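Local coordinates for protein glucose dehydrogenase (Serratia sp. FS14, PDB 7CDY) that belongs to the glucose/sorbosone dehydrogenase family, is built on a beta-propeller fold and holds a calcium ion, at residues Pro2-Gln6 with Leu342-Ser347; His13-Phe19 with Tyr331-Arg337; Pro148-Glu152 with Ser187-Arg191. One frame throughout, in Å; residues are numbered along the deposited sequence. Where two conformers were deposited one is given.

Interaction 1: Pro2-Gln6 with Leu342-Ser347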
ATOM      1  N   PRO A   2     -18.007   2.565 -17.170  1.00 26.25           N
ATOM      2  CA  PRO A   2     -16.911   3.532 -17.087  1.00 20.38           C
ATOM      3  C   PRO A   2     -16.087   3.552 -18.365  1.00 22.47           C
ATOM      4  O   PRO A   2     -16.112   2.588 -19.128  1.00 27.83           O
ATOM      5  CB  PRO A   2     -16.059   2.976 -15.948  1.00 25.54           C
ATOM      6  CG  PRO A   2     -16.235   1.498 -16.069  1.00 30.30           C
ATOM      7  CD  PRO A   2     -17.665   1.293 -16.506  1.00 33.60           C
ATOM      8  N   THR A   3     -15.362   4.640 -18.594  1.00 18.84           N
ATOM      9  CA  THR A   3     -14.434   4.714 -19.712  1.00 19.16           C
ATOM     10  C   THR A   3     -13.070   4.212 -19.259  1.00 18.53           C
ATOM     11  O   THR A   3     -12.659   4.450 -18.120  1.00 18.36           O
ATOM     12  CB  THR A   3     -14.307   6.155 -20.214  1.00 19.17           C
ATOM     13  OG1 THR A   3     -13.857   7.003 -19.147  1.00 20.60           O
ATOM     14  CG2 THR A   3     -15.648   6.664 -20.752  1.00 24.47           C
ATOM     15  N   VAL A   4     -12.376   3.507 -20.150  1.00 15.77           N
ATOM     16  CA  VAL A   4     -11.024   3.025 -19.885  1.00 15.83           C
ATOM     17  C   VAL A   4     -10.151   3.350 -21.085  1.00 20.34           C
ATOM     18  O   VAL A   4     -10.487   2.991 -22.219  1.00 20.61           O
ATOM     19  CB  VAL A   4     -10.973   1.510 -19.614  1.00 17.06           C
ATOM     20  CG1 VAL A   4      -9.529   1.079 -19.343  1.00 18.07           C
ATOM     21  CG2 VAL A   4     -11.881   1.136 -18.467  1.00 18.07           C
ATOM     22  N   SER A   5      -9.023   4.003 -20.829  1.00 15.83           N
ATOM     23  CA  SER A   5      -7.996   4.246 -21.828  1.00 16.64           C
ATOM     24  C   SER A   5      -6.721   3.564 -21.367  1.00 17.03           C
ATOM     25  O   SER A   5      -6.260   3.799 -20.243  1.00 15.69           O
ATOM     26  CB  SER A   5      -7.732   5.740 -21.967  1.00 18.80           C
ATOM     27  OG  SER A   5      -6.767   5.989 -22.971  1.00 28.79           O
ATOM     28  N   GLN A   6      -6.158   2.719 -22.217  1.00 15.06           N
ATOM     29  CA  GLN A   6      -4.868   2.107 -21.932  1.00 15.09           C
ATOM     30  C   GLN A   6      -3.781   3.093 -22.333  1.00 15.00           C
ATOM     31  O   GLN A   6      -3.632   3.416 -23.516  1.00 19.12           O
ATOM     32  CB  GLN A   6      -4.725   0.792 -22.692  1.00 15.60           C
ATOM     33  CG  GLN A   6      -3.384   0.121 -22.452  1.00 18.18           C
ATOM     34  CD  GLN A   6      -3.291  -1.233 -23.103  1.00 19.05           C
ATOM     35  OE1 GLN A   6      -4.035  -2.151 -22.761  1.00 20.33           O
ATOM     36  NE2 GLN A   6      -2.379  -1.369 -24.048  1.00 19.03           N
ATOM     37  N   LEU A 342      -3.750   2.229 -16.804  1.00 11.27           N
ATOM     38  CA  LEU A 342      -5.094   2.534 -17.284  1.00 12.40           C
ATOM     39  C   LEU A 342      -5.587   3.848 -16.702  1.00 11.50           C
ATOM     40  O   LEU A 342      -5.358   4.146 -15.523  1.00 13.00           O
ATOM     41  CB  LEU A 342      -6.088   1.450 -16.856  1.00 12.53           C
ATOM     42  CG  LEU A 342      -5.745   0.016 -17.248  1.00 12.25           C
ATOM     43  CD1 LEU A 342      -6.789  -0.943 -16.693  1.00 13.21           C
ATOM     44  CD2 LEU A 342      -5.620  -0.130 -18.762  1.00 14.33           C
ATOM     45  N   LYS A 343      -6.305   4.608 -17.518  1.00 12.84           N
ATOM     46  CA  LYS A 343      -6.972   5.832 -17.097  1.00 12.79           C
ATOM     47  C   LYS A 343      -8.476   5.576 -17.146  1.00 13.68           C
ATOM     48  O   LYS A 343      -9.012   5.195 -18.195  1.00 15.15           O
ATOM     49  CB  LYS A 343      -6.580   6.969 -18.038  1.00 14.15           C
ATOM     50  CG  LYS A 343      -7.179   8.317 -17.719  1.00 17.96           C
ATOM     51  CD  LYS A 343      -6.689   9.327 -18.751  1.00 25.78           C
ATOM     52  CE  LYS A 343      -7.574  10.547 -18.832  1.00 29.31           C
ATOM     53  NZ  LYS A 343      -7.092  11.509 -19.865  1.00 29.80           N
ATOM     54  N   VAL A 344      -9.113   5.769 -16.008  1.00 13.25           N
ATOM     55  CA  VAL A 344     -10.528   5.353 -15.849  1.00 13.12           C
ATOM     56  C   VAL A 344     -11.398   6.515 -15.406  1.00 14.70           C
ATOM     57  O   VAL A 344     -11.045   7.217 -14.518  1.00 13.83           O
ATOM     58  CB  VAL A 344     -10.637   4.195 -14.842  1.00 15.39           C
ATOM     59  CG1 VAL A 344     -12.078   3.769 -14.694  1.00 16.59           C
ATOM     60  CG2 VAL A 344      -9.787   3.010 -15.255  1.00 14.53           C
ATOM     61  N   GLY A 345     -12.529   6.662 -16.091  1.00 15.11           N
ATOM     62  CA  GLY A 345     -13.492   7.733 -15.810  1.00 17.20           C
ATOM     63  C   GLY A 345     -14.902   7.187 -15.686  1.00 17.40           C
ATOM     64  O   GLY A 345     -15.167   6.124 -16.109  1.00 17.99           O
ATOM     65  N   ALA A 346     -15.775   7.979 -15.126  1.00 19.19           N
ATOM     66  CA  ALA A 346     -17.164   7.535 -14.899  1.00 23.46           C
ATOM     67  C   ALA A 346     -17.985   7.431 -16.180  1.00 25.04           C
ATOM     68  O   ALA A 346     -18.805   6.554 -16.171  1.00 24.75           O
ATOM     69  CB  ALA A 346     -17.816   8.356 -13.826  1.00 23.90           C
ATOM     70  N   SER A 347     -17.786   8.279 -17.178  1.00 30.00           N
ATOM     71  CA  SER A 347     -18.523   8.222 -18.496  1.00 30.00           C
ATOM     72  C   SER A 347     -18.078   9.394 -19.361  1.00 30.00           C
ATOM     73  O   SER A 347     -18.714   9.566 -20.418  1.00 30.00           O
ATOM     74  CB  SER A 347     -20.085   8.178 -18.565  1.00 30.00           C
ATOM     75  OG  SER A 347     -20.689   8.732 -17.430  1.00 30.00           O
TER
HETATM   76  O   HOH W   1     -11.048   7.060 -19.242  1.00 20.15           O
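Thr3-Gln6 and Leu342-Gly345 come from the two ends of the chain and pair as antiparallel strands, the "velcro" closure of a beta-propeller, in which the N-terminal strand is zipped into the sheet beside the last strand, 339-345. The axes of these short strand segments approach to 4.7 Å, their N-to-C directions 164° apart. Thr3 with Gly345 and Ser5 with Lys343 are the hydrogen-bonded pairs; Val4 with Val344 and Gln6 with Leu342 are the non-hydrogen-bonded ones. The two bonds between Ser5 and Lys343 are nearly straight and lie in the carbonyl planes, with Lys343 N 2.8 Å from Ser5 O at 171°. Those between Thr3 and Gly345 are tilted from the planes, yet Thr3 N still reaches Gly345 O at 2.9 Å. On its other side, strand 339-345 is bonded to strand 330-334, Leu342 to Leu332 and Val344 to Leu330, while beyond the ladder Ala346 packs on Phe278 and Trp281.

The face bearing Val4, Leu342 and Val344 is mainly apolar, with Gln6 at its end. Leu342 has CG anti to its carbonyl carbon (chi1 -55°), which swings CD2 across to the opposite strand, where it lies 4.1 Å from Val4 CG1 and also touches the Gln6 backbone. Farther along, Val4 CG2 meets Val344 CG2 at 4.3 Å, and the Pro2 ring rests its CB 4.2 Å from Val344 CG1.

The face bearing Thr3, Ser5 and Lys343 is polar, and Lys343 makes a cation-pi contact with Tyr329 there. Thr3 OG1 lies close against the backbone of Gly345, which has no side chain. A water bridges the strands: it sits 2.8 Å from Thr3 OG1 and donates to Lys343 O at 3.0 Å.

Interaction 2: His13-Phe19 with Tyr331-Arg337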
ATOM      1  N   HIS A  13       4.934  -6.610 -14.094  1.00 10.83           N
ATOM      2  CA  HIS A  13       4.387  -6.597 -12.744  1.00 11.05           C
ATOM      3  C   HIS A  13       4.521  -5.226 -12.068  1.00  8.85           C
ATOM      4  O   HIS A  13       5.180  -5.087 -11.039  1.00  9.97           O
ATOM      5  CB  HIS A  13       5.001  -7.704 -11.895  1.00 12.05           C
ATOM      6  CG  HIS A  13       4.664  -9.071 -12.403  1.00 14.14           C
ATOM      7  ND1 HIS A  13       3.434  -9.655 -12.192  1.00 15.26           N
ATOM      8  CD2 HIS A  13       5.372  -9.945 -13.159  1.00 20.41           C
ATOM      9  CE1 HIS A  13       3.408 -10.843 -12.773  1.00 19.23           C
ATOM     10  NE2 HIS A  13       4.570 -11.042 -13.368  1.00 20.29           N
ATOM     11  N   PRO A  14       3.922  -4.194 -12.648  1.00  9.12           N
ATOM     12  CA  PRO A  14       3.973  -2.875 -12.011  1.00  9.86           C
ATOM     13  C   PRO A  14       3.264  -2.918 -10.669  1.00  9.06           C
ATOM     14  O   PRO A  14       2.316  -3.683 -10.466  1.00 10.59           O
ATOM     15  CB  PRO A  14       3.240  -1.974 -13.011  1.00  9.29           C
ATOM     16  CG  PRO A  14       2.258  -2.913 -13.684  1.00 10.75           C
ATOM     17  CD  PRO A  14       2.987  -4.231 -13.789  1.00 10.57           C
ATOM     18  N   TRP A  15       3.746  -2.105  -9.733  1.00  9.44           N
ATOM     19  CA  TRP A  15       3.265  -2.213  -8.360  1.00  9.54           C
ATOM     20  C   TRP A  15       2.713  -0.910  -7.816  1.00  8.28           C
ATOM     21  O   TRP A  15       1.686  -0.921  -7.140  1.00  9.29           O
ATOM     22  CB  TRP A  15       4.388  -2.724  -7.440  1.00  9.54           C
ATOM     23  CG  TRP A  15       3.910  -3.468  -6.210  1.00  9.49           C
ATOM     24  CD1 TRP A  15       3.663  -4.809  -6.116  1.00  9.29           C
ATOM     25  CD2 TRP A  15       3.623  -2.911  -4.922  1.00  8.66           C
ATOM     26  NE1 TRP A  15       3.246  -5.124  -4.843  1.00 10.14           N
ATOM     27  CE2 TRP A  15       3.226  -3.980  -4.085  1.00  8.75           C
ATOM     28  CE3 TRP A  15       3.693  -1.623  -4.385  1.00  9.53           C
ATOM     29  CZ2 TRP A  15       2.884  -3.790  -2.737  1.00 10.02           C
ATOM     30  CZ3 TRP A  15       3.359  -1.438  -3.054  1.00 10.26           C
ATOM     31  CH2 TRP A  15       2.958  -2.518  -2.242  1.00 10.20           C
ATOM     32  N   SER A  16       3.354   0.215  -8.110  1.00  8.68           N
ATOM     33  CA  SER A  16       2.977   1.495  -7.532  1.00  8.68           C
ATOM     34  C   SER A  16       3.089   2.571  -8.595  1.00  8.30           C
ATOM     35  O   SER A  16       3.933   2.495  -9.489  1.00  9.10           O
ATOM     36  CB  SER A  16       3.944   1.852  -6.379  1.00 10.63           C
ATOM     37  OG  SER A  16       3.659   3.094  -5.740  1.00 10.07           O
ATOM     38  N   LEU A  17       2.237   3.585  -8.486  1.00  8.73           N
ATOM     39  CA  LEU A  17       2.413   4.788  -9.286  1.00  9.14           C
ATOM     40  C   LEU A  17       2.218   6.016  -8.420  1.00  7.52           C
ATOM     41  O   LEU A  17       1.513   5.989  -7.410  1.00  9.90           O
ATOM     42  CB  LEU A  17       1.496   4.832 -10.517  1.00 12.64           C
ATOM     43  CG  LEU A  17       0.042   5.223 -10.298  1.00 12.55           C
ATOM     44  CD1 LEU A  17      -0.190   6.733 -10.438  1.00 13.51           C
ATOM     45  CD2 LEU A  17      -0.864   4.462 -11.263  1.00 14.67           C
ATOM     46  N   ALA A  18       2.803   7.119  -8.877  1.00  9.42           N
ATOM     47  CA  ALA A  18       2.670   8.387  -8.179  1.00  9.35           C
ATOM     48  C   ALA A  18       2.782   9.535  -9.168  1.00 10.91           C
ATOM     49  O   ALA A  18       3.673   9.550 -10.018  1.00 12.32           O
ATOM     50  CB  ALA A  18       3.755   8.549  -7.119  1.00 11.57           C
ATOM     51  N   PHE A  19       1.876  10.495  -9.053  0.62 11.22           N
ATOM     52  CA  PHE A  19       1.926  11.665  -9.916  0.62 11.96           C
ATOM     53  C   PHE A  19       2.990  12.650  -9.449  0.62 12.48           C
ATOM     54  O   PHE A  19       3.190  12.859  -8.247  0.62 13.45           O
ATOM     55  CB  PHE A  19       0.566  12.359  -9.941  0.62 15.19           C
ATOM     56  CG  PHE A  19      -0.369  11.793 -10.964  0.62 14.17           C
ATOM     57  CD1 PHE A  19      -1.163  10.701 -10.664  0.62 13.76           C
ATOM     58  CD2 PHE A  19      -0.442  12.342 -12.233  0.62 16.14           C
ATOM     59  CE1 PHE A  19      -2.018  10.168 -11.604  0.62 14.65           C
ATOM     60  CE2 PHE A  19      -1.299  11.816 -13.176  0.62 16.33           C
ATOM     61  CZ  PHE A  19      -2.086  10.728 -12.863  0.62 19.88           C
ATOM     62  N   TYR A 331      -6.327   6.341 -11.975  1.00 11.57           N
ATOM     63  CA  TYR A 331      -5.210   5.709 -12.661  1.00 12.08           C
ATOM     64  C   TYR A 331      -4.916   4.372 -11.993  1.00 10.62           C
ATOM     65  O   TYR A 331      -4.768   4.305 -10.767  1.00 12.35           O
ATOM     66  CB  TYR A 331      -3.978   6.625 -12.651  1.00 12.02           C
ATOM     67  CG  TYR A 331      -4.121   7.800 -13.597  1.00 12.55           C
ATOM     68  CD1 TYR A 331      -4.925   8.888 -13.271  1.00 13.73           C
ATOM     69  CD2 TYR A 331      -3.480   7.803 -14.824  1.00 15.93           C
ATOM     70  CE1 TYR A 331      -5.071   9.958 -14.152  1.00 16.37           C
ATOM     71  CE2 TYR A 331      -3.614   8.865 -15.702  1.00 19.11           C
ATOM     72  CZ  TYR A 331      -4.410   9.933 -15.361  1.00 17.27           C
ATOM     73  OH  TYR A 331      -4.537  10.987 -16.247  1.00 22.03           O
ATOM     74  N   LEU A 332      -4.856   3.309 -12.794  1.00 10.13           N
ATOM     75  CA  LEU A 332      -4.679   1.953 -12.297  1.00  9.60           C
ATOM     76  C   LEU A 332      -3.453   1.314 -12.923  1.00  8.51           C
ATOM     77  O   LEU A 332      -3.053   1.664 -14.042  1.00 10.75           O
ATOM     78  CB  LEU A 332      -5.880   1.061 -12.664  1.00 10.52           C
ATOM     79  CG  LEU A 332      -7.299   1.551 -12.389  1.00 13.87           C
ATOM     80  CD1 LEU A 332      -8.310   0.441 -12.672  1.00 13.79           C
ATOM     81  CD2 LEU A 332      -7.467   2.081 -10.987  1.00 18.80           C
ATOM     82  N   LEU A 333      -2.871   0.348 -12.201  1.00  9.23           N
ATOM     83  CA  LEU A 333      -1.882  -0.567 -12.757  1.00  9.59           C
ATOM     84  C   LEU A 333      -2.415  -1.984 -12.679  1.00  9.04           C
ATOM     85  O   LEU A 333      -3.088  -2.346 -11.707  1.00  9.33           O
ATOM     86  CB  LEU A 333      -0.567  -0.531 -11.974  1.00  9.23           C
ATOM     87  CG  LEU A 333       0.157   0.816 -11.943  1.00  9.22           C
ATOM     88  CD1 LEU A 333       1.328   0.804 -10.948  1.00 10.89           C
ATOM     89  CD2 LEU A 333       0.631   1.216 -13.330  1.00 11.97           C
ATOM     90  N   THR A 334      -2.115  -2.790 -13.693  1.00  9.32           N
ATOM     91  CA  THR A 334      -2.536  -4.187 -13.714  1.00  9.37           C
ATOM     92  C   THR A 334      -1.352  -5.101 -13.438  1.00 11.27           C
ATOM     93  O   THR A 334      -0.242  -4.860 -13.924  1.00 13.26           O
ATOM     94  CB  THR A 334      -3.246  -4.581 -15.019  1.00 11.52           C
ATOM     95  OG1 THR A 334      -2.297  -4.666 -16.093  1.00 13.28           O
ATOM     96  CG2 THR A 334      -4.317  -3.576 -15.364  1.00 14.28           C
ATOM     97  N   ASP A 335      -1.590  -6.144 -12.640  1.00 11.23           N
ATOM     98  CA  ASP A 335      -0.515  -7.021 -12.161  1.00 11.19           C
ATOM     99  C   ASP A 335      -0.380  -8.228 -13.081  1.00 13.08           C
ATOM    100  O   ASP A 335      -0.915  -9.309 -12.829  1.00 14.50           O
ATOM    101  CB  ASP A 335      -0.764  -7.470 -10.727  1.00 15.41           C
ATOM    102  CG  ASP A 335       0.305  -8.440 -10.233  1.00 15.78           C
ATOM    103  OD1 ASP A 335       1.460  -8.328 -10.704  1.00 17.71           O
ATOM    104  OD2 ASP A 335      -0.007  -9.322  -9.402  1.00 18.83           O
ATOM    105  N   GLU A 336       0.386  -8.039 -14.149  1.00 12.69           N
ATOM    106  CA  GLU A 336       0.675  -9.108 -15.094  1.00 13.77           C
ATOM    107  C   GLU A 336       2.023  -8.829 -15.733  1.00 13.39           C
ATOM    108  O   GLU A 336       2.602  -7.753 -15.563  1.00 13.39           O
ATOM    109  CB  GLU A 336      -0.411  -9.222 -16.166  1.00 18.71           C
ATOM    110  CG  GLU A 336      -0.655  -7.925 -16.880  1.00 19.32           C
ATOM    111  CD  GLU A 336      -1.888  -7.937 -17.757  1.00 27.28           C
ATOM    112  OE1 GLU A 336      -1.982  -8.811 -18.648  1.00 29.83           O
ATOM    113  OE2 GLU A 336      -2.761  -7.062 -17.560  1.00 24.42           O
ATOM    114  N   ARG A 337       2.526  -9.823 -16.472  1.00 14.26           N
ATOM    115  CA  ARG A 337       3.797  -9.667 -17.175  1.00 14.83           C
ATOM    116  C   ARG A 337       3.735  -8.531 -18.192  1.00 14.31           C
ATOM    117  O   ARG A 337       4.660  -7.713 -18.288  1.00 17.29           O
ATOM    118  CB  ARG A 337       4.159 -10.982 -17.863  1.00 21.16           C
ATOM    119  CG  ARG A 337       5.628 -11.152 -18.153  1.00 32.05           C
ATOM    120  CD  ARG A 337       5.872 -12.431 -18.912  1.00 38.61           C
ATOM    121  NE  ARG A 337       6.716 -13.353 -18.182  1.00 46.13           N
ATOM    122  CZ  ARG A 337       6.956 -14.608 -18.549  1.00 49.61           C
ATOM    123  NH1 ARG A 337       7.748 -15.392 -17.822  1.00 48.45           N
ATOM    124  NH2 ARG A 337       6.404 -15.082 -19.664  1.00 44.24           N
TER
HETATM  125  O   HOH W   2       2.503  -6.211  -9.168  1.00 15.74           O
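Leu333 reaches from strand 330-334 to pack against Pro14, Ser16 and Leu17, and it can be followed outward atom by atom. Its CB, directed at the opposite segment, lies 4.1 Å from Pro14 CG. One bond out, CG meets Leu17 CD2 at 3.8 Å. The two methyls then part: CD1 pushes against the backbone, 3.4 Å from Ser16 C, while CD2 settles between Pro14 CB and Leu17 CD2. Leu17 can meet it because chi1 of 78° sets its CG between the backbone N and the carbonyl carbon.

Polar bonds hold one end of this apolar strip. His13 N donates to Glu336 O at 3.0 Å, and the ring of His13 sends ND1 to Asp335 OD1 at 2.8 Å, nearly straight at 173°. The oxygen lies in the ring plane and is approached on its syn side, although somewhat out of the carboxylate plane. Glu336 C and Arg337 N lie over one face of the same ring. The other carboxylate oxygen, OD2, has salt bridges to Arg318 and Arg320, so Asp335 is gripped from both oxygens. At the far end, in one of its two modelled conformers, Phe19 turns its edge with CZ over the ring centre of Tyr331, a T-shaped pair with planes at 81°; Tyr331 OH bonds to Asp327.

Strand 339-345 comes between strands 3-19 and 330-334 in the sheet order, yet here residues 14-19 of the long, broken strand face 331-334 directly; Leu341 touches Leu17, and strand 26-30 supplies Leu26 against Leu17, Phe19 and Tyr331.

Interaction 3: Pro148-Glu152 with Ser187-Arg191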
ATOM      1  N   PRO A 148       1.923 -15.338  14.131  1.00 11.96           N
ATOM      2  CA  PRO A 148       1.866 -14.788  15.497  1.00 12.27           C
ATOM      3  C   PRO A 148       2.666 -13.517  15.687  1.00 11.43           C
ATOM      4  O   PRO A 148       2.400 -12.783  16.649  1.00 12.25           O
ATOM      5  CB  PRO A 148       2.432 -15.922  16.369  1.00 14.02           C
ATOM      6  CG  PRO A 148       2.395 -17.137  15.523  1.00 16.43           C
ATOM      7  CD  PRO A 148       2.527 -16.680  14.106  1.00 12.84           C
ATOM      8  N   THR A 149       3.629 -13.226  14.809  1.00 11.22           N
ATOM      9  CA  THR A 149       4.479 -12.061  15.036  1.00 10.72           C
ATOM     10  C   THR A 149       3.715 -10.745  14.922  1.00 10.28           C
ATOM     11  O   THR A 149       4.175  -9.733  15.462  1.00 11.15           O
ATOM     12  CB  THR A 149       5.703 -12.067  14.108  1.00 11.65           C
ATOM     13  OG1 THR A 149       5.276 -11.947  12.740  1.00 12.06           O
ATOM     14  CG2 THR A 149       6.523 -13.339  14.291  1.00 13.45           C
ATOM     15  N   ALA A 150       2.538 -10.740  14.280  1.00  9.99           N
ATOM     16  CA  ALA A 150       1.744  -9.516  14.204  1.00 10.18           C
ATOM     17  C   ALA A 150       1.320  -9.033  15.587  1.00 10.32           C
ATOM     18  O   ALA A 150       1.109  -7.833  15.786  1.00 10.69           O
ATOM     19  CB  ALA A 150       0.514  -9.728  13.308  1.00  9.59           C
ATOM     20  N   GLN A 151       1.201  -9.949  16.553  1.00 10.16           N
ATOM     21  CA  GLN A 151       0.812  -9.623  17.918  1.00 10.70           C
ATOM     22  C   GLN A 151       1.994  -9.245  18.792  1.00 11.21           C
ATOM     23  O   GLN A 151       1.785  -8.735  19.896  1.00 13.76           O
ATOM     24  CB  GLN A 151       0.106 -10.825  18.563  1.00 10.03           C
ATOM     25  CG  GLN A 151      -1.255 -11.135  17.955  1.00 10.48           C
ATOM     26  CD  GLN A 151      -2.248 -10.037  18.232  1.00 11.36           C
ATOM     27  OE1 GLN A 151      -2.475  -9.680  19.396  1.00 12.65           O
ATOM     28  NE2 GLN A 151      -2.828  -9.459  17.178  1.00 10.69           N
ATOM     29  N   GLU A 152       3.220  -9.486  18.345  1.00 10.36           N
ATOM     30  CA  GLU A 152       4.387  -9.332  19.202  1.00 11.07           C
ATOM     31  C   GLU A 152       4.860  -7.884  19.161  1.00 12.77           C
ATOM     32  O   GLU A 152       5.159  -7.344  18.090  1.00 12.20           O
ATOM     33  CB  GLU A 152       5.471 -10.329  18.795  1.00 12.93           C
ATOM     34  CG  GLU A 152       4.971 -11.764  18.996  1.00 16.45           C
ATOM     35  CD  GLU A 152       5.883 -12.839  18.454  1.00 21.99           C
ATOM     36  OE1 GLU A 152       7.092 -12.597  18.310  1.00 26.85           O
ATOM     37  OE2 GLU A 152       5.378 -13.953  18.184  1.00 27.72           O
ATOM     38  N   SER A 187      -0.054   0.956  14.965  1.00  9.00           N
ATOM     39  CA  SER A 187      -1.035  -0.075  15.291  1.00  8.71           C
ATOM     40  C   SER A 187      -0.457  -1.440  14.946  1.00  8.18           C
ATOM     41  O   SER A 187       0.520  -1.555  14.201  1.00  8.26           O
ATOM     42  CB  SER A 187      -2.364   0.155  14.568  1.00  9.73           C
ATOM     43  OG  SER A 187      -2.168   0.230  13.158  1.00 10.32           O
ATOM     44  N   TYR A 188      -1.080  -2.484  15.490  1.00  8.96           N
ATOM     45  CA  TYR A 188      -0.545  -3.831  15.349  1.00  8.65           C
ATOM     46  C   TYR A 188      -1.672  -4.810  15.045  1.00  8.32           C
ATOM     47  O   TYR A 188      -2.837  -4.430  14.939  1.00  8.96           O
ATOM     48  CB  TYR A 188       0.326  -4.214  16.553  1.00 10.86           C
ATOM     49  CG  TYR A 188      -0.368  -4.477  17.870  1.00 10.08           C
ATOM     50  CD1 TYR A 188      -0.997  -3.459  18.578  1.00 10.50           C
ATOM     51  CD2 TYR A 188      -0.331  -5.740  18.433  1.00 11.04           C
ATOM     52  CE1 TYR A 188      -1.604  -3.714  19.805  1.00 11.50           C
ATOM     53  CE2 TYR A 188      -0.922  -6.000  19.660  1.00 14.28           C
ATOM     54  CZ  TYR A 188      -1.547  -4.983  20.330  1.00 11.07           C
ATOM     55  OH  TYR A 188      -2.145  -5.248  21.549  1.00 15.11           O
ATOM     56  N   GLY A 189      -1.316  -6.084  14.876  1.00  8.62           N
ATOM     57  CA  GLY A 189      -2.311  -7.080  14.517  1.00  8.96           C
ATOM     58  C   GLY A 189      -2.822  -6.991  13.098  1.00  8.60           C
ATOM     59  O   GLY A 189      -4.003  -7.271  12.850  1.00  9.18           O
ATOM     60  N   HIS A 190      -1.955  -6.626  12.154  1.00  8.21           N
ATOM     61  CA  HIS A 190      -2.275  -6.584  10.735  1.00  8.81           C
ATOM     62  C   HIS A 190      -1.654  -7.788  10.031  1.00  8.26           C
ATOM     63  O   HIS A 190      -0.632  -8.324  10.468  1.00 10.20           O
ATOM     64  CB  HIS A 190      -1.743  -5.280  10.125  1.00 10.27           C
ATOM     65  CG  HIS A 190      -2.312  -4.050  10.761  1.00  9.25           C
ATOM     66  ND1 HIS A 190      -3.626  -3.669  10.592  1.00 10.47           N
ATOM     67  CD2 HIS A 190      -1.760  -3.133  11.596  1.00  9.46           C
ATOM     68  CE1 HIS A 190      -3.856  -2.558  11.276  1.00  9.88           C
ATOM     69  NE2 HIS A 190      -2.741  -2.216  11.895  1.00  9.65           N
ATOM     70  N   ARG A 191      -2.302  -8.228   8.944  1.00  9.36           N
ATOM     71  CA  ARG A 191      -1.813  -9.389   8.201  1.00  9.25           C
ATOM     72  C   ARG A 191      -0.908  -9.002   7.028  1.00  9.11           C
ATOM     73  O   ARG A 191       0.318  -9.107   7.135  1.00 10.54           O
ATOM     74  CB  ARG A 191      -2.967 -10.287   7.750  1.00  9.38           C
ATOM     75  CG  ARG A 191      -2.502 -11.582   7.119  1.00 10.06           C
ATOM     76  CD  ARG A 191      -3.697 -12.461   6.758  1.00  9.24           C
ATOM     77  NE  ARG A 191      -3.281 -13.649   6.020  1.00  9.65           N
ATOM     78  CZ  ARG A 191      -3.017 -13.653   4.721  1.00  9.76           C
ATOM     79  NH1 ARG A 191      -3.182 -12.545   4.014  1.00 11.55           N
ATOM     80  NH2 ARG A 191      -2.617 -14.767   4.132  1.00 11.99           N
TER
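Gln151 and Tyr188 lie across each other at about a right angle, the amide plane turned 40° from the ring plane, beside a backbone bond between Ala150 and Gly189. The glutamine folds back at chi2 (-67°), and this brings its amide down over the second segment: NE2 lies 3.6 Å from Gly189 CA and OE1 4.0 Å from Tyr188 CE2. The rotation of the amide is fixed by partners outside, with OE1 taking a bond from Asn226 and NE2 giving one to Trp229 O.

Ala150 meets the loop in two ways. Its carbonyl oxygen lies in the ring plane of Tyr188, at the edge near CD2, and accepts Gly189 N at 3.1 Å; that donor stands well above the carbonyl plane. Its CB presses on His190 O at 3.4 Å, a buried oxygen that finds no polar partner.

His190 directs its CB away from segment 148-152. Its NE2 shares a 2.8 Å hydrogen bond with Ser187 OG, its ND1 bonds to Glu209, and its ring meets that of Tyr227 with the planes nearly parallel; Tyr227 and Glu217 belong to the calcium site. The His190 side chain lies about 6 Å from the calcium ion. Residues 188-191 link strand 185-187, at the edge of one sheet, to strand 192-198, at the edge of the next: the blade-to-blade connection of a beta-propeller, here packed against the 3-10 segment 148-151.

Overall arrangement
Interactions 1 and 2 share strand 3-19 and one antiparallel sheet, and they touch: Val344 packs on Leu332, and Leu342 on Thr334. Interaction 1, partly buried and farther out, is a true beta ladder run by backbone bonds. Interaction 2 is buried and nearer the centre of the chain; there strands that are not sheet neighbours meet through aliphatic and aromatic side chains and a histidine-carboxylate bond. Interaction 3 lies across the chain's centre, about 27 Å from interaction 2 and 37 Å from interaction 1 between centres. Also buried, it joins loops rather than strands, with a single backbone bond across it, near the calcium.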